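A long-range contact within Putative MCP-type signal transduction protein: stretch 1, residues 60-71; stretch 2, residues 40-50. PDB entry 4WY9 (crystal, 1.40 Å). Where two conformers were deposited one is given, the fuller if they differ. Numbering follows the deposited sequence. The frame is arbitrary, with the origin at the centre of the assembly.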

# COMPACT_ATOMS: atom_id res chain seq x y z
N ASP A 60 -16.92 7.58 22.03
CA ASP A 60 -15.96 8.66 22.07
C ASP A 60 -14.57 8.18 22.46
O ASP A 60 -13.58 8.68 21.94
CB ASP A 60 -16.43 9.76 23.04
CG ASP A 60 -17.39 10.73 22.42
OD1 ASP A 60 -17.88 10.44 21.30
OD2 ASP A 60 -17.70 11.75 23.06
N ASN A 61 -14.47 7.20 23.35
CA ASN A 61 -13.16 6.64 23.68
C ASN A 61 -12.52 6.05 22.44
O ASN A 61 -11.34 6.23 22.18
CB ASN A 61 -13.25 5.61 24.77
CG ASN A 61 -13.38 6.22 26.17
OD1 ASN A 61 -13.30 7.44 26.33
ND2 ASN A 61 -13.57 5.38 27.15
N ILE A 62 -13.31 5.33 21.65
CA ILE A 62 -12.81 4.76 20.40
C ILE A 62 -12.40 5.86 19.43
O ILE A 62 -11.35 5.79 18.80
CB ILE A 62 -13.86 3.82 19.78
CG1 ILE A 62 -14.08 2.61 20.67
CG2 ILE A 62 -13.46 3.40 18.38
CD1 ILE A 62 -15.23 1.72 20.27
N THR A 63 -13.27 6.87 19.25
CA THR A 63 -12.97 7.96 18.36
C THR A 63 -11.66 8.63 18.69
O THR A 63 -10.87 8.95 17.81
CB THR A 63 -14.09 9.03 18.37
OG1 THR A 63 -15.32 8.42 17.95
CG2 THR A 63 -13.74 10.17 17.47
N ASN A 64 -11.43 8.88 19.97
CA ASN A 64 -10.25 9.60 20.40
C ASN A 64 -9.01 8.80 20.14
O ASN A 64 -7.98 9.36 19.77
CB ASN A 64 -10.36 9.96 21.87
CG ASN A 64 -11.43 10.96 22.14
OD1 ASN A 64 -11.90 11.66 21.23
ND2 ASN A 64 -11.83 11.03 23.37
N ILE A 65 -9.09 7.47 20.30
CA ILE A 65 -7.93 6.62 19.99
C ILE A 65 -7.57 6.71 18.50
O ILE A 65 -6.39 6.82 18.14
CB ILE A 65 -8.22 5.15 20.39
CG1 ILE A 65 -8.25 5.05 21.91
CG2 ILE A 65 -7.24 4.20 19.76
CD1 ILE A 65 -8.85 3.75 22.39
N ILE A 66 -8.58 6.71 17.64
CA ILE A 66 -8.32 6.84 16.21
C ILE A 66 -7.76 8.20 15.86
O ILE A 66 -6.70 8.30 15.18
CB ILE A 66 -9.61 6.61 15.38
CG1 ILE A 66 -10.16 5.21 15.61
CG2 ILE A 66 -9.36 6.83 13.90
CD1 ILE A 66 -11.57 5.01 15.04
N THR A 67 -8.39 9.26 16.30
CA THR A 67 -7.98 10.58 15.87
C THR A 67 -6.64 10.98 16.47
O THR A 67 -5.85 11.65 15.81
CB THR A 67 -9.04 11.67 16.14
OG1 THR A 67 -9.31 11.75 17.54
CG2 THR A 67 -10.34 11.35 15.46
N ASN A 68 -6.34 10.55 17.70
CA ASN A 68 -5.07 10.81 18.31
C ASN A 68 -3.94 10.07 17.57
O ASN A 68 -2.82 10.58 17.49
CB ASN A 68 -5.08 10.45 19.80
CG ASN A 68 -5.88 11.45 20.65
OD1 ASN A 68 -6.06 12.61 20.28
ND2 ASN A 68 -6.36 10.99 21.82
N THR A 69 -4.19 8.87 17.10
CA THR A 69 -3.20 8.04 16.46
C THR A 69 -2.88 8.56 15.10
O THR A 69 -1.73 8.52 14.67
CB THR A 69 -3.69 6.57 16.33
OG1 THR A 69 -3.98 5.98 17.61
CG2 THR A 69 -2.66 5.70 15.58
N PHE A 70 -3.91 9.03 14.38
CA PHE A 70 -3.74 9.44 13.00
C PHE A 70 -3.73 10.94 12.75
O PHE A 70 -3.84 11.38 11.61
CB PHE A 70 -4.80 8.76 12.17
CG PHE A 70 -4.72 7.29 12.24
CD1 PHE A 70 -3.75 6.61 11.52
CD2 PHE A 70 -5.56 6.58 13.06
CE1 PHE A 70 -3.65 5.22 11.61
CE2 PHE A 70 -5.48 5.20 13.16
CZ PHE A 70 -4.55 4.51 12.42
N ASP A 71 -3.54 11.72 13.80
CA ASP A 71 -3.52 13.17 13.69
C ASP A 71 -2.25 13.68 12.98
O ASP A 71 -2.33 14.64 12.21
CB ASP A 71 -3.64 13.79 15.09
CG ASP A 71 -4.26 15.16 15.08
OD1 ASP A 71 -4.12 15.88 14.07
OD2 ASP A 71 -4.89 15.51 16.12
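Stretch 2 40-50: SISGTLTEMFR

How does stretch 2 lie on stretch 1? It is helical throughout, residues 40-50 forming part of a longer helix, and it packs against the helix of stretch 1 in a nearly antiparallel sense: the N-to-C directions differ by 166°, and the axes approach to 10.4 Å. Because the two helices run oppositely, the start of one stretch meets the end of the other. The CA of Ile41 lies 6.8 Å from the CA of Thr69, while the CA of Leu45 lies 7.5 Å from that of Ile62.

Which side chains interlock? Two isoleucines do, as knobs in holes. Ile41, with chi1 and chi2 both t, sits among Ile65, Ile66, Thr69 and Phe70; its CD1 is 3.8 Å from Ile65 CG2, 3.9 Å from Ile66 CG1 and 3.6 Å from Phe70 CE2, meeting the Phe70 ring at its edge. In return, Ile65 enters the hole made by Ile41, Thr44, Leu45 and Met48, placing its CD1 3.6 Å from Thr44 CG2 and 4.1 Å from Leu45 CD2.

Which apolar contacts extend this packing toward the end of stretch 2? Met48 points toward stretch 1 and bridges successive turns: its CE is 3.6 Å from Ile65 CD1 and 3.8 Å from Asn61 CB, and its SD is 3.5 Å from Ile62 CG1. Ile62 leaves its backbone sideways, but its end comes nearer, bringing CD1 to 3.9 Å from Phe49 CZ.

Do polar groups join the helices? No direct hydrogen bond crosses the contact, but a water links Ser40 OG and Thr69 OG1, at 2.7 Å from each, and donates to the threonine. Thr69 OG1 in turn donates to Ile65 O at 2.6 Å, within its own helix, so the hydroxyl is satisfied without a direct polar partner in stretch 2.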

# COMPACT_ATOMS: atom_id res chain seq x y z
N SER A 40 -0.02 -0.05 16.77
CA SER A 40 -0.25 0.68 18.03
C SER A 40 -1.76 0.72 18.29
O SER A 40 -2.22 0.35 19.39
CB SER A 40 0.33 2.10 17.95
OG SER A 40 0.06 2.82 19.14
N ILE A 41 -2.53 1.14 17.32
CA ILE A 41 -3.96 1.34 17.51
C ILE A 41 -4.66 -0.02 17.68
O ILE A 41 -5.56 -0.17 18.50
CB ILE A 41 -4.62 2.19 16.42
CG1 ILE A 41 -6.12 2.32 16.66
CG2 ILE A 41 -4.36 1.66 15.09
CD1 ILE A 41 -6.71 3.55 16.07
N SER A 42 -4.24 -1.04 16.92
CA SER A 42 -4.84 -2.35 17.08
C SER A 42 -4.59 -2.87 18.51
O SER A 42 -5.46 -3.48 19.11
CB SER A 42 -4.35 -3.35 16.03
OG SER A 42 -2.99 -3.68 16.21
N GLY A 43 -3.41 -2.62 19.05
CA GLY A 43 -3.12 -3.05 20.40
C GLY A 43 -4.04 -2.38 21.41
O GLY A 43 -4.61 -3.03 22.31
N THR A 44 -4.18 -1.08 21.27
CA THR A 44 -5.01 -0.31 22.19
C THR A 44 -6.47 -0.70 22.07
O THR A 44 -7.17 -0.85 23.10
CB THR A 44 -4.81 1.21 21.95
OG1 THR A 44 -3.42 1.54 22.17
CG2 THR A 44 -5.67 2.02 22.85
N LEU A 45 -6.96 -0.90 20.86
CA LEU A 45 -8.36 -1.29 20.68
C LEU A 45 -8.63 -2.71 21.17
O LEU A 45 -9.64 -2.95 21.80
CB LEU A 45 -8.76 -1.12 19.21
CG LEU A 45 -8.90 0.31 18.71
CD1 LEU A 45 -9.16 0.39 17.23
CD2 LEU A 45 -9.97 1.07 19.50
N THR A 46 -7.72 -3.65 20.92
CA THR A 46 -7.93 -5.00 21.43
C THR A 46 -7.92 -4.99 22.96
O THR A 46 -8.72 -5.67 23.59
CB THR A 46 -6.94 -5.98 20.84
OG1 THR A 46 -7.33 -6.23 19.49
CG2 THR A 46 -6.87 -7.29 21.60
N GLU A 47 -7.03 -4.22 23.59
CA GLU A 47 -7.04 -4.13 25.04
C GLU A 47 -8.41 -3.61 25.50
O GLU A 47 -8.98 -4.11 26.46
CB GLU A 47 -5.92 -3.24 25.53
CG GLU A 47 -5.86 -3.08 27.06
CD GLU A 47 -5.82 -4.43 27.81
OE1 GLU A 47 -5.21 -5.42 27.33
OE2 GLU A 47 -6.40 -4.49 28.95
N MET A 48 -8.96 -2.62 24.80
CA MET A 48 -10.28 -2.09 25.14
C MET A 48 -11.35 -3.15 25.00
O MET A 48 -12.19 -3.33 25.88
CB MET A 48 -10.61 -0.88 24.29
CG MET A 48 -12.06 -0.42 24.44
SD MET A 48 -12.50 0.86 23.27
CE MET A 48 -11.66 2.24 23.97
N PHE A 49 -11.39 -3.84 23.86
CA PHE A 49 -12.48 -4.77 23.58
C PHE A 49 -12.35 -6.03 24.40
O PHE A 49 -13.32 -6.75 24.64
CB PHE A 49 -12.59 -5.07 22.08
CG PHE A 49 -13.33 -4.03 21.29
CD1 PHE A 49 -12.75 -2.80 20.98
CD2 PHE A 49 -14.64 -4.24 20.86
CE1 PHE A 49 -13.45 -1.83 20.27
CE2 PHE A 49 -15.33 -3.27 20.15
CZ PHE A 49 -14.73 -2.08 19.85
N ARG A 50 -11.15 -6.31 24.92
CA ARG A 50 -10.97 -7.42 25.86
C ARG A 50 -11.39 -7.05 27.29
O ARG A 50 -11.83 -7.91 28.04
CB ARG A 50 -9.51 -7.90 25.87
CG ARG A 50 -9.10 -8.73 24.67
CD ARG A 50 -7.63 -9.17 24.78
NE ARG A 50 -7.25 -9.67 26.11
CZ ARG A 50 -7.48 -10.90 26.54
NH1 ARG A 50 -7.91 -11.84 25.71
NH2 ARG A 50 -7.25 -11.23 27.83
O HOH W 1 -1.88 4.59 18.71